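UDP-glucose 4-epimerase (PDB 4WOK) probably interconverts UDP-glucose and UDP-galactose by inverting the sugar at C4 with the help of bound NAD. Local coordinates at residues Y178-G183 against R231-V236; S109-C114 against H160-Y165; L15-A20 against V39-L44. The protein carries 2 engineered substitutions. One frame throughout, in Å; residues are numbered along the deposited sequence.

Interaction 1. Residues Y178-G183 against R231-V236; sequences YFNASG and RDYIHV. With NAD (nicotinamide-adenine-dinucleotide), chain B.
Asn180 places its ND2 over one face of the Tyr233 ring, 3.9 Å above the ring plane and offset toward the rim. The amide and ring planes are 26° apart, and the two side chains run side by side, pointing the same way. These residues pair two parallel strands, 180-182 and 230-235, of a small three-stranded mixed sheet. It is separate from the seven-stranded Rossmann sheet and borders the nicotinamide end of the NAD pocket. His235 offers one ring face to the other segment. Ser182 O lies over it toward the rim, and Gly183 CA makes a CH-pi contact 4.2 Å from the His235 ring centroid. At the other atoms of this imidazole, ND1 caps the backbone N of Thr237 at the start of helix 236-251, and NE2 is hydrogen-bonded to Thr325 OG1.

Ile234 N donates to Asn180 O at 2.9 Å. Ser182 N returns to Ile234 O, also at 2.9 Å. Val236 N donates to Ser182 O at 2.8 Å, just where the helix begins. Asp232 O takes Asn180 ND2 at 3.0 Å from above its carbonyl plane, plus a weak bond from Asn180 N. The Phe179 and Asp232 side chains cross at about a right angle, with CD2 of Phe179 against CB of Asp232. A water accepts from Phe179 N and donates weakly to Asp232 OD2, which also accepts from Ala301 N.

The cofactor lies beside the first strand. Tyr178 has CG between its backbone N and carbonyl carbon (chi1 49°), on the nicotinamide side, and its ring brings CE2 to 3.4 Å from NAD C5N. Its hydroxyl is hydrogen-bonded to Ser125 OG. The nicotinamide carboxamide is held by the backbone: Ala181 N donates to NAD O7N at 2.9 Å, with an N-H...O angle of 163°.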
loop_
_atom_site.group_PDB
_atom_site.type_symbol
_atom_site.label_atom_id
_atom_site.label_comp_id
_atom_site.label_asym_id
_atom_site.label_seq_id
_atom_site.Cartn_x
_atom_site.Cartn_y
_atom_site.Cartn_z
ATOM N N TYR A 178 1.325 -4.211 -4.995
ATOM C CA TYR A 178 0.553 -5.113 -4.144
ATOM C C TYR A 178 -0.911 -4.732 -4.216
ATOM O O TYR A 178 -1.254 -3.658 -4.726
ATOM C CB TYR A 178 1.061 -5.080 -2.699
ATOM C CG TYR A 178 1.231 -3.677 -2.132
ATOM C CD1 TYR A 178 2.383 -2.929 -2.391
ATOM C CD2 TYR A 178 0.252 -3.119 -1.324
ATOM C CE1 TYR A 178 2.535 -1.658 -1.877
ATOM C CE2 TYR A 178 0.398 -1.857 -0.793
ATOM C CZ TYR A 178 1.539 -1.126 -1.077
ATOM O OH TYR A 178 1.680 0.141 -0.554
ATOM N N PHE A 179 -1.776 -5.611 -3.713
ATOM C CA PHE A 179 -3.218 -5.382 -3.804
ATOM C C PHE A 179 -3.817 -4.673 -2.584
ATOM O O PHE A 179 -4.217 -3.508 -2.673
ATOM C CB PHE A 179 -3.948 -6.714 -4.026
ATOM C CG PHE A 179 -4.028 -7.130 -5.474
ATOM C CD1 PHE A 179 -4.820 -6.417 -6.371
ATOM C CD2 PHE A 179 -3.315 -8.227 -5.938
ATOM C CE1 PHE A 179 -4.904 -6.796 -7.703
ATOM C CE2 PHE A 179 -3.395 -8.615 -7.264
ATOM C CZ PHE A 179 -4.192 -7.897 -8.150
ATOM N N ASN A 180 -3.909 -5.382 -1.462
ATOM C CA ASN A 180 -4.587 -4.855 -0.284
ATOM C C ASN A 180 -3.747 -4.906 0.972
ATOM O O ASN A 180 -3.466 -5.986 1.495
ATOM C CB ASN A 180 -5.889 -5.620 -0.013
ATOM C CG ASN A 180 -6.886 -5.501 -1.146
ATOM O OD1 ASN A 180 -7.414 -4.421 -1.410
ATOM N ND2 ASN A 180 -7.172 -6.619 -1.804
ATOM N N ALA A 181 -3.384 -3.732 1.471
ATOM C CA ALA A 181 -2.696 -3.619 2.747
ATOM C C ALA A 181 -3.673 -3.911 3.869
ATOM O O ALA A 181 -4.777 -3.393 3.869
ATOM C CB ALA A 181 -2.115 -2.237 2.916
ATOM N N SER A 182 -3.263 -4.706 4.843
ATOM C CA SER A 182 -4.173 -5.098 5.906
ATOM C C SER A 182 -3.441 -5.308 7.229
ATOM O O SER A 182 -2.216 -5.207 7.296
ATOM C CB SER A 182 -4.920 -6.371 5.507
ATOM O OG SER A 182 -4.009 -7.417 5.213
ATOM N N GLY A 183 -4.206 -5.609 8.272
ATOM C CA GLY A 183 -3.662 -5.816 9.598
ATOM C C GLY A 183 -3.188 -4.510 10.211
ATOM O O GLY A 183 -3.560 -3.413 9.764
ATOM N N ARG A 231 -9.562 -12.235 -3.164
ATOM C CA ARG A 231 -8.651 -11.106 -3.397
ATOM C C ARG A 231 -7.378 -11.315 -2.588
ATOM O O ARG A 231 -7.246 -12.314 -1.870
ATOM C CB ARG A 231 -9.331 -9.782 -3.039
ATOM C CG ARG A 231 -10.580 -9.467 -3.872
ATOM C CD ARG A 231 -10.197 -9.043 -5.284
ATOM N NE ARG A 231 -11.342 -8.678 -6.120
ATOM C CZ ARG A 231 -11.941 -9.509 -6.970
ATOM N NH1 ARG A 231 -11.519 -10.761 -7.080
ATOM N NH2 ARG A 231 -12.967 -9.093 -7.704
ATOM N N ASP A 232 -6.455 -10.363 -2.683
ATOM C CA ASP A 232 -5.088 -10.560 -2.215
ATOM C C ASP A 232 -4.775 -9.631 -1.056
ATOM O O ASP A 232 -4.839 -8.409 -1.208
ATOM C CB ASP A 232 -4.122 -10.316 -3.370
ATOM C CG ASP A 232 -2.738 -10.850 -3.103
ATOM O OD1 ASP A 232 -2.467 -11.321 -1.979
ATOM O OD2 ASP A 232 -1.918 -10.798 -4.036
ATOM N N TYR A 233 -4.437 -10.198 0.095
ATOM C CA TYR A 233 -4.195 -9.380 1.282
ATOM C C TYR A 233 -2.793 -9.571 1.840
ATOM O O TYR A 233 -2.332 -10.692 2.011
ATOM C CB TYR A 233 -5.234 -9.693 2.361
ATOM C CG TYR A 233 -6.648 -9.481 1.862
ATOM C CD1 TYR A 233 -7.336 -10.501 1.215
ATOM C CD2 TYR A 233 -7.277 -8.251 2.001
ATOM C CE1 TYR A 233 -8.619 -10.307 0.737
ATOM C CE2 TYR A 233 -8.559 -8.046 1.522
ATOM C CZ TYR A 233 -9.222 -9.078 0.891
ATOM O OH TYR A 233 -10.496 -8.879 0.404
ATOM N N ILE A 234 -2.120 -8.466 2.129
ATOM C CA ILE A 234 -0.787 -8.538 2.713
ATOM C C ILE A 234 -0.716 -7.648 3.952
ATOM O O ILE A 234 -1.207 -6.516 3.955
ATOM C CB ILE A 234 0.312 -8.146 1.684
ATOM C CG1 ILE A 234 1.695 -8.127 2.341
ATOM C CG2 ILE A 234 0.021 -6.797 1.034
ATOM C CD1 ILE A 234 2.846 -8.082 1.335
ATOM N N HIS A 235 -0.118 -8.178 5.011
ATOM C CA HIS A 235 0.007 -7.459 6.266
ATOM C C HIS A 235 0.899 -6.231 6.116
ATOM O O HIS A 235 1.963 -6.294 5.495
ATOM C CB HIS A 235 0.561 -8.388 7.346
ATOM C CG HIS A 235 0.354 -7.882 8.737
ATOM N ND1 HIS A 235 1.062 -6.821 9.255
ATOM C CD2 HIS A 235 -0.492 -8.285 9.716
ATOM C CE1 HIS A 235 0.670 -6.599 10.498
ATOM N NE2 HIS A 235 -0.272 -7.475 10.803
ATOM N N VAL A 236 0.476 -5.127 6.719
ATOM C CA VAL A 236 1.180 -3.855 6.575
ATOM C C VAL A 236 2.622 -3.910 7.113
ATOM O O VAL A 236 3.518 -3.209 6.618
ATOM C CB VAL A 236 0.393 -2.730 7.280
ATOM C CG1 VAL A 236 0.224 -3.045 8.764
ATOM C CG2 VAL A 236 1.056 -1.370 7.062
HETATM P PA NAD B . -2.923 6.670 3.498
HETATM O O1A NAD B . -3.832 7.699 2.853
HETATM O O2A NAD B . -3.047 6.212 4.921
HETATM O O5B NAD B . -1.353 7.402 3.445
HETATM C C5B NAD B . -1.272 8.361 2.413
HETATM C C4B NAD B . -0.360 9.473 2.994
HETATM O O4B NAD B . 0.049 10.374 1.956
HETATM C C3B NAD B . -1.276 10.225 3.966
HETATM O O3B NAD B . -0.563 10.404 5.164
HETATM C C2B NAD B . -1.523 11.564 3.227
HETATM O O2B NAD B . -1.684 12.594 4.120
HETATM C C1B NAD B . -0.177 11.716 2.430
HETATM N N9A NAD B . -0.347 12.503 1.192
HETATM C C8A NAD B . -1.307 12.350 0.168
HETATM N N7A NAD B . -1.139 13.227 -0.828
HETATM C C5A NAD B . -0.028 13.983 -0.431
HETATM C C6A NAD B . 0.639 15.066 -1.043
HETATM N N6A NAD B . 0.201 15.562 -2.249
HETATM N N1A NAD B . 1.716 15.620 -0.437
HETATM C C2A NAD B . 2.108 15.098 0.770
HETATM N N3A NAD B . 1.558 14.071 1.480
HETATM C C4A NAD B . 0.483 13.537 0.821
HETATM O O3 NAD B . -2.939 5.564 2.330
HETATM P PN NAD B . -2.070 4.224 2.578
HETATM O O1N NAD B . -1.020 4.214 3.652
HETATM O O2N NAD B . -3.038 3.128 2.299
HETATM O O5D NAD B . -1.195 3.918 1.120
HETATM C C5D NAD B . -0.299 4.876 0.839
HETATM C C4D NAD B . 0.453 4.379 -0.395
HETATM O O4D NAD B . 0.225 2.918 -0.543
HETATM C C3D NAD B . -0.155 5.022 -1.658
HETATM O O3D NAD B . 0.897 5.143 -2.562
HETATM C C2D NAD B . -1.138 3.935 -2.106
HETATM O O2D NAD B . -1.402 3.920 -3.452
HETATM C C1D NAD B . -0.222 2.717 -1.844
HETATM N N1N NAD B . -1.094 1.437 -1.884
HETATM C C2N NAD B . -1.945 1.206 -0.806
HETATM C C3N NAD B . -2.751 0.038 -0.825
HETATM C C7N NAD B . -3.677 -0.222 0.333
HETATM O O7N NAD B . -4.366 -1.246 0.361
HETATM N N7N NAD B . -3.735 0.707 1.354
HETATM C C4N NAD B . -2.676 -0.828 -1.918
HETATM C C5N NAD B . -1.815 -0.564 -2.983
HETATM C C6N NAD B . -1.018 0.589 -2.961
HETATM O O HOH W 1 -0.828 -8.054 -3.141
#

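Interaction 2. Residues S109-C114 against H160-Y165; sequences SLLDAC and HMLADY
Leu111 points from helix 109-114 toward Tyr165, and its CB already lies 3.6 Å from Tyr165 CD2. From there CG turns beside the backbone N, anti to the carbonyl carbon (chi1 -64°). The two methyls then part. CD1 sits over one face of the Tyr165 ring, offset toward the rim, and also reaches Met161 SD at 3.9 Å. CD2 meets Leu162 CD2 at 3.8 Å, with the two leucine side chains crossing at about a right angle.

The segments belong to helices 96-116 and 150-169, which run side by side in the Rossmann domain. The axes of the segments 109-114 and 160-165 come within 11.2 Å and differ by 21° in direction, so the two segments are near parallel. Leu162 also packs on Val122 and Phe124 of strand 121-125, which ties the pair to the central sheet.

Polar contact is made at the far end of the Tyr165 ring. Its OH donates to Asp112 OD1 at 2.6 Å. That oxygen lies in the ring plane at its edge, but the hydroxyl meets it 36° out of the carboxylate plane. Asp112 OD1 is also salt-bridged to Arg115 NE, and Tyr165 OH is hydrogen-bonded to Gln108 NE2.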
loop_
_atom_site.group_PDB
_atom_site.type_symbol
_atom_site.label_atom_id
_atom_site.label_comp_id
_atom_site.label_asym_id
_atom_site.label_seq_id
_atom_site.Cartn_x
_atom_site.Cartn_y
_atom_site.Cartn_z
ATOM N N SER A 109 6.708 16.000 -9.363
ATOM C CA SER A 109 7.310 16.996 -8.495
ATOM C C SER A 109 8.340 16.317 -7.571
ATOM O O SER A 109 9.442 16.825 -7.368
ATOM C CB SER A 109 6.223 17.711 -7.694
ATOM O OG SER A 109 6.766 18.726 -6.876
ATOM N N LEU A 110 7.989 15.160 -7.023
ATOM C CA LEU A 110 8.914 14.443 -6.152
ATOM C C LEU A 110 10.152 13.997 -6.913
ATOM O O LEU A 110 11.276 14.114 -6.410
ATOM C CB LEU A 110 8.228 13.237 -5.505
ATOM C CG LEU A 110 9.171 12.325 -4.711
ATOM C CD1 LEU A 110 9.639 12.978 -3.418
ATOM C CD2 LEU A 110 8.493 10.993 -4.424
ATOM N N LEU A 111 9.967 13.485 -8.129
ATOM C CA LEU A 111 11.118 12.998 -8.885
ATOM C C LEU A 111 11.995 14.159 -9.327
ATOM O O LEU A 111 13.223 14.031 -9.377
ATOM C CB LEU A 111 10.666 12.170 -10.090
ATOM C CG LEU A 111 9.907 10.878 -9.738
ATOM C CD1 LEU A 111 9.652 10.129 -11.015
ATOM C CD2 LEU A 111 10.710 9.979 -8.755
ATOM N N ASP A 112 11.387 15.301 -9.647
ATOM C CA ASP A 112 12.222 16.472 -9.958
ATOM C C ASP A 112 13.037 16.900 -8.730
ATOM O O ASP A 112 14.213 17.198 -8.841
ATOM C CB ASP A 112 11.372 17.642 -10.465
ATOM C CG ASP A 112 10.898 17.448 -11.895
ATOM O OD1 ASP A 112 11.536 16.695 -12.642
ATOM O OD2 ASP A 112 9.881 18.060 -12.291
ATOM N N ALA A 113 12.406 16.923 -7.554
ATOM C CA ALA A 113 13.111 17.281 -6.328
ATOM C C ALA A 113 14.296 16.342 -6.096
ATOM O O ALA A 113 15.382 16.773 -5.698
ATOM C CB ALA A 113 12.172 17.231 -5.147
ATOM N N CYS A 114 14.067 15.053 -6.325
ATOM C CA CYS A 114 15.151 14.073 -6.218
ATOM C C CYS A 114 16.319 14.372 -7.157
ATOM O O CYS A 114 17.469 14.480 -6.710
ATOM C CB CYS A 114 14.628 12.666 -6.496
ATOM S SG CYS A 114 13.614 11.967 -5.169
ATOM N N HIS A 160 6.181 4.294 -15.316
ATOM C CA HIS A 160 6.886 4.638 -16.551
ATOM C C HIS A 160 7.678 5.931 -16.405
ATOM O O HIS A 160 8.730 6.081 -17.018
ATOM C CB HIS A 160 5.908 4.751 -17.716
ATOM C CG HIS A 160 5.367 3.430 -18.161
ATOM N ND1 HIS A 160 4.072 3.260 -18.593
ATOM C CD2 HIS A 160 5.951 2.212 -18.229
ATOM C CE1 HIS A 160 3.881 1.993 -18.914
ATOM N NE2 HIS A 160 5.004 1.336 -18.697
ATOM N N MET A 161 7.170 6.860 -15.602
ATOM C CA MET A 161 7.902 8.095 -15.334
ATOM C C MET A 161 9.209 7.776 -14.617
ATOM O O MET A 161 10.267 8.325 -14.949
ATOM C CB MET A 161 7.060 9.051 -14.492
ATOM C CG MET A 161 7.596 10.488 -14.457
ATOM S SD MET A 161 6.763 11.470 -13.187
ATOM C CE MET A 161 5.102 11.606 -13.883
ATOM N N LEU A 162 9.132 6.890 -13.628
ATOM C CA LEU A 162 10.349 6.381 -12.976
ATOM C C LEU A 162 11.367 5.848 -13.985
ATOM O O LEU A 162 12.555 6.182 -13.916
ATOM C CB LEU A 162 10.001 5.273 -11.972
ATOM C CG LEU A 162 9.392 5.740 -10.655
ATOM C CD1 LEU A 162 8.762 4.563 -9.942
ATOM C CD2 LEU A 162 10.451 6.375 -9.771
ATOM N N ALA A 163 10.911 5.023 -14.923
ATOM C CA ALA A 163 11.806 4.454 -15.930
ATOM C C ALA A 163 12.439 5.551 -16.781
ATOM O O ALA A 163 13.633 5.513 -17.051
ATOM C CB ALA A 163 11.066 3.458 -16.808
ATOM N N ASP A 164 11.641 6.537 -17.180
ATOM C CA ASP A 164 12.139 7.642 -18.009
ATOM C C ASP A 164 13.132 8.527 -17.282
ATOM O O ASP A 164 14.096 9.003 -17.886
ATOM C CB ASP A 164 10.989 8.515 -18.510
ATOM C CG ASP A 164 10.117 7.807 -19.525
ATOM O OD1 ASP A 164 10.588 6.823 -20.130
ATOM O OD2 ASP A 164 8.957 8.238 -19.715
ATOM N N TYR A 165 12.882 8.766 -15.994
ATOM C CA TYR A 165 13.803 9.549 -15.172
ATOM C C TYR A 165 15.099 8.779 -14.903
ATOM O O TYR A 165 16.182 9.367 -14.763
ATOM C CB TYR A 165 13.118 9.952 -13.866
ATOM C CG TYR A 165 12.400 11.278 -13.959
ATOM C CD1 TYR A 165 11.440 11.507 -14.950
ATOM C CD2 TYR A 165 12.662 12.302 -13.051
ATOM C CE1 TYR A 165 10.780 12.729 -15.042
ATOM C CE2 TYR A 165 11.993 13.528 -13.134
ATOM C CZ TYR A 165 11.052 13.730 -14.130
ATOM O OH TYR A 165 10.387 14.933 -14.232
#

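Interaction 3. Residues L15-A20 against V39-L44; sequences LVVGGA and VVYDNL. With NAD (nicotinamide-adenine-dinucleotide), chain B.
Ala20 N donates to Asp42 OD2 at 2.9 Å, meeting it 44° out of the carboxylate plane. The same carboxylate grips both hydroxyls of the adenosine ribose. NAD O3B donates to Asp42 OD2 at 2.6 Å, and NAD O2B donates to Asp42 OD1 at 2.7 Å. Each carboxylate oxygen therefore holds one cofactor hydroxyl and one backbone N-H. On OD1 the N-H is that of Leu44, at 2.8 Å, which closes an Asx turn. Asp42 has its CG anti to the backbone N (chi1 -161°), which places the carboxylate beside Ala20 and the ribose. Next in the chain, the Asn43 side chain lies against the adenine, and its ND2 is hydrogen-bonded to Asp61 OD2.

Apolar contacts lie beside this polar grip. Ala20 CB packs on Leu44 CD2 at 3.7 Å. Val40 CG1 lies 3.5 Å from Gly19 C, against the turn at the end of the first strand. This is a type II turn from Val16 to Gly19, and it brings Gly18 CA close to the ribose ring oxygen, O4B of NAD.

Further out, two parallel strands hold the turn beside Asp42. Gly18 N donates to Tyr41 O at 2.8 Å, one step before the aspartate. Behind it, Tyr41 N donates to Val16 O, and Val16 N donates to Val39 O at 2.7 Å. On one face of the sheet, Leu15 CD1 touches both Val39 CG1 and Tyr41 CB. The Tyr41 ring leads away, with its OH on Asp61 O.

Strand 13-17, helix 22-33 and strand 37-42 form the first beta-alpha-beta unit. A glycine-rich turn after its first strand and an acidic residue ending its second, bound to the ribose diol, are typical of a Rossmann fold that binds NAD.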
loop_
_atom_site.group_PDB
_atom_site.type_symbol
_atom_site.label_atom_id
_atom_site.label_comp_id
_atom_site.label_asym_id
_atom_site.label_seq_id
_atom_site.Cartn_x
_atom_site.Cartn_y
_atom_site.Cartn_z
ATOM N N LEU A 15 13.795 9.611 3.858
ATOM C CA LEU A 15 12.636 10.474 3.718
ATOM C C LEU A 15 11.406 9.622 3.385
ATOM O O LEU A 15 11.355 8.950 2.355
ATOM C CB LEU A 15 12.865 11.530 2.636
ATOM C CG LEU A 15 11.743 12.561 2.501
ATOM C CD1 LEU A 15 11.757 13.476 3.727
ATOM C CD2 LEU A 15 11.939 13.358 1.211
ATOM N N VAL A 16 10.429 9.640 4.274
ATOM C CA VAL A 16 9.221 8.852 4.083
ATOM C C VAL A 16 8.091 9.795 3.718
ATOM O O VAL A 16 7.461 10.424 4.572
ATOM C CB VAL A 16 8.868 8.037 5.332
ATOM C CG1 VAL A 16 7.712 7.096 5.030
ATOM C CG2 VAL A 16 10.101 7.235 5.809
ATOM N N VAL A 17 7.867 9.904 2.419
ATOM C CA VAL A 17 6.866 10.785 1.878
ATOM C C VAL A 17 5.500 10.091 1.981
ATOM O O VAL A 17 5.340 8.983 1.499
ATOM C CB VAL A 17 7.223 11.139 0.428
ATOM C CG1 VAL A 17 6.225 12.097 -0.123
ATOM C CG2 VAL A 17 8.624 11.776 0.378
ATOM N N GLY A 18 4.528 10.731 2.623
ATOM C CA GLY A 18 3.285 10.043 2.960
ATOM C C GLY A 18 3.439 9.232 4.243
ATOM O O GLY A 18 2.628 8.351 4.546
ATOM N N GLY A 19 4.481 9.541 5.012
ATOM C CA GLY A 19 4.815 8.794 6.221
ATOM C C GLY A 19 3.922 8.977 7.441
ATOM O O GLY A 19 4.146 8.346 8.485
ATOM N N ALA A 20 2.903 9.824 7.328
ATOM C CA ALA A 20 1.923 9.980 8.411
ATOM C C ALA A 20 0.702 9.077 8.204
ATOM O O ALA A 20 -0.207 9.017 9.051
ATOM C CB ALA A 20 1.486 11.450 8.516
ATOM N N VAL A 39 12.392 10.431 8.290
ATOM C CA VAL A 39 11.945 11.807 8.260
ATOM C C VAL A 39 10.665 11.827 7.471
ATOM O O VAL A 39 10.671 11.484 6.289
ATOM C CB VAL A 39 12.975 12.742 7.603
ATOM C CG1 VAL A 39 12.460 14.165 7.598
ATOM C CG2 VAL A 39 14.317 12.654 8.351
ATOM N N VAL A 40 9.571 12.229 8.100
ATOM C CA VAL A 40 8.277 12.146 7.407
ATOM C C VAL A 40 7.943 13.476 6.748
ATOM O O VAL A 40 8.069 14.535 7.368
ATOM C CB VAL A 40 7.137 11.721 8.375
ATOM C CG1 VAL A 40 5.728 11.940 7.734
ATOM C CG2 VAL A 40 7.296 10.272 8.778
ATOM N N TYR A 41 7.536 13.407 5.477
ATOM C CA TYR A 41 7.077 14.566 4.718
ATOM C C TYR A 41 5.648 14.232 4.299
ATOM O O TYR A 41 5.425 13.247 3.608
ATOM C CB TYR A 41 7.980 14.830 3.506
ATOM C CG TYR A 41 7.638 16.102 2.735
ATOM C CD1 TYR A 41 6.658 16.103 1.756
ATOM C CD2 TYR A 41 8.310 17.296 2.996
ATOM C CE1 TYR A 41 6.329 17.287 1.049
ATOM C CE2 TYR A 41 8.015 18.462 2.296
ATOM C CZ TYR A 41 7.027 18.453 1.323
ATOM O OH TYR A 41 6.722 19.618 0.636
ATOM N N ASP A 42 4.678 15.019 4.748
ATOM C CA ASP A 42 3.270 14.599 4.618
ATOM C C ASP A 42 2.381 15.812 4.735
ATOM O O ASP A 42 2.673 16.707 5.537
ATOM C CB ASP A 42 2.923 13.580 5.714
ATOM C CG ASP A 42 1.685 12.765 5.393
ATOM O OD1 ASP A 42 0.589 13.359 5.266
ATOM O OD2 ASP A 42 1.806 11.528 5.270
ATOM N N ASN A 43 1.303 15.877 3.951
ATOM C CA ASN A 43 0.472 17.072 4.010
ATOM C C ASN A 43 -0.720 16.923 4.958
ATOM O O ASN A 43 -1.541 17.843 5.076
ATOM C CB ASN A 43 -0.003 17.483 2.597
ATOM C CG ASN A 43 -0.980 16.489 1.959
ATOM O OD1 ASN A 43 -1.334 15.457 2.531
ATOM N ND2 ASN A 43 -1.425 16.823 0.750
ATOM N N LEU A 44 -0.797 15.760 5.606
ATOM C CA LEU A 44 -1.866 15.377 6.558
ATOM C C LEU A 44 -3.277 15.388 5.974
ATOM O O LEU A 44 -4.265 15.433 6.725
ATOM C CB LEU A 44 -1.835 16.271 7.798
ATOM C CG LEU A 44 -0.474 16.303 8.508
ATOM C CD1 LEU A 44 -0.537 17.200 9.741
ATOM C CD2 LEU A 44 0.010 14.870 8.890
HETATM P PA NAD B . -2.923 6.670 3.498
HETATM O O1A NAD B . -3.832 7.699 2.853
HETATM O O2A NAD B . -3.047 6.212 4.921
HETATM O O5B NAD B . -1.353 7.402 3.445
HETATM C C5B NAD B . -1.272 8.361 2.413
HETATM C C4B NAD B . -0.360 9.473 2.994
HETATM O O4B NAD B . 0.049 10.374 1.956
HETATM C C3B NAD B . -1.276 10.225 3.966
HETATM O O3B NAD B . -0.563 10.404 5.164
HETATM C C2B NAD B . -1.523 11.564 3.227
HETATM O O2B NAD B . -1.684 12.594 4.120
HETATM C C1B NAD B . -0.177 11.716 2.430
HETATM N N9A NAD B . -0.347 12.503 1.192
HETATM C C8A NAD B . -1.307 12.350 0.168
HETATM N N7A NAD B . -1.139 13.227 -0.828
HETATM C C5A NAD B . -0.028 13.983 -0.431
HETATM C C6A NAD B . 0.639 15.066 -1.043
HETATM N N6A NAD B . 0.201 15.562 -2.249
HETATM N N1A NAD B . 1.716 15.620 -0.437
HETATM C C2A NAD B . 2.108 15.098 0.770
HETATM N N3A NAD B . 1.558 14.071 1.480
HETATM C C4A NAD B . 0.483 13.537 0.821
HETATM O O3 NAD B . -2.939 5.564 2.330
HETATM P PN NAD B . -2.070 4.224 2.578
HETATM O O1N NAD B . -1.020 4.214 3.652
HETATM O O2N NAD B . -3.038 3.128 2.299
HETATM O O5D NAD B . -1.195 3.918 1.120
HETATM C C5D NAD B . -0.299 4.876 0.839
HETATM C C4D NAD B . 0.453 4.379 -0.395
HETATM O O4D NAD B . 0.225 2.918 -0.543
HETATM C C3D NAD B . -0.155 5.022 -1.658
HETATM O O3D NAD B . 0.897 5.143 -2.562
HETATM C C2D NAD B . -1.138 3.935 -2.106
HETATM O O2D NAD B . -1.402 3.920 -3.452
HETATM C C1D NAD B . -0.222 2.717 -1.844
HETATM N N1N NAD B . -1.094 1.437 -1.884
HETATM C C2N NAD B . -1.945 1.206 -0.806
HETATM C C3N NAD B . -2.751 0.038 -0.825
HETATM C C7N NAD B . -3.677 -0.222 0.333
HETATM O O7N NAD B . -4.366 -1.246 0.361
HETATM N N7N NAD B . -3.735 0.707 1.354
HETATM C C4N NAD B . -2.676 -0.828 -1.918
HETATM C C5N NAD B . -1.815 -0.564 -2.983
HETATM C C6N NAD B . -1.018 0.589 -2.961
#

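Overall arrangement
All three contacts are largely buried, but they differ in place and chemistry. Interaction 1 lies nearest the middle of the chain, about 8 Å from its centre; interaction 2 is farthest, at about 19 Å. Interactions 1 and 3 both pair parallel strands through backbone hydrogen bonds, yet in different sheets. Each touches NAD: interaction 1 holds the nicotinamide end, interaction 3 the adenosine end, with centres about 21 Å apart. Interaction 2 joins helices through side chains alone and does not touch the cofactor. It does meet interaction 3, where Leu110 CD1 lies 4.1 Å from Val17 CG2, so helix 96-116 packs directly on the first strand.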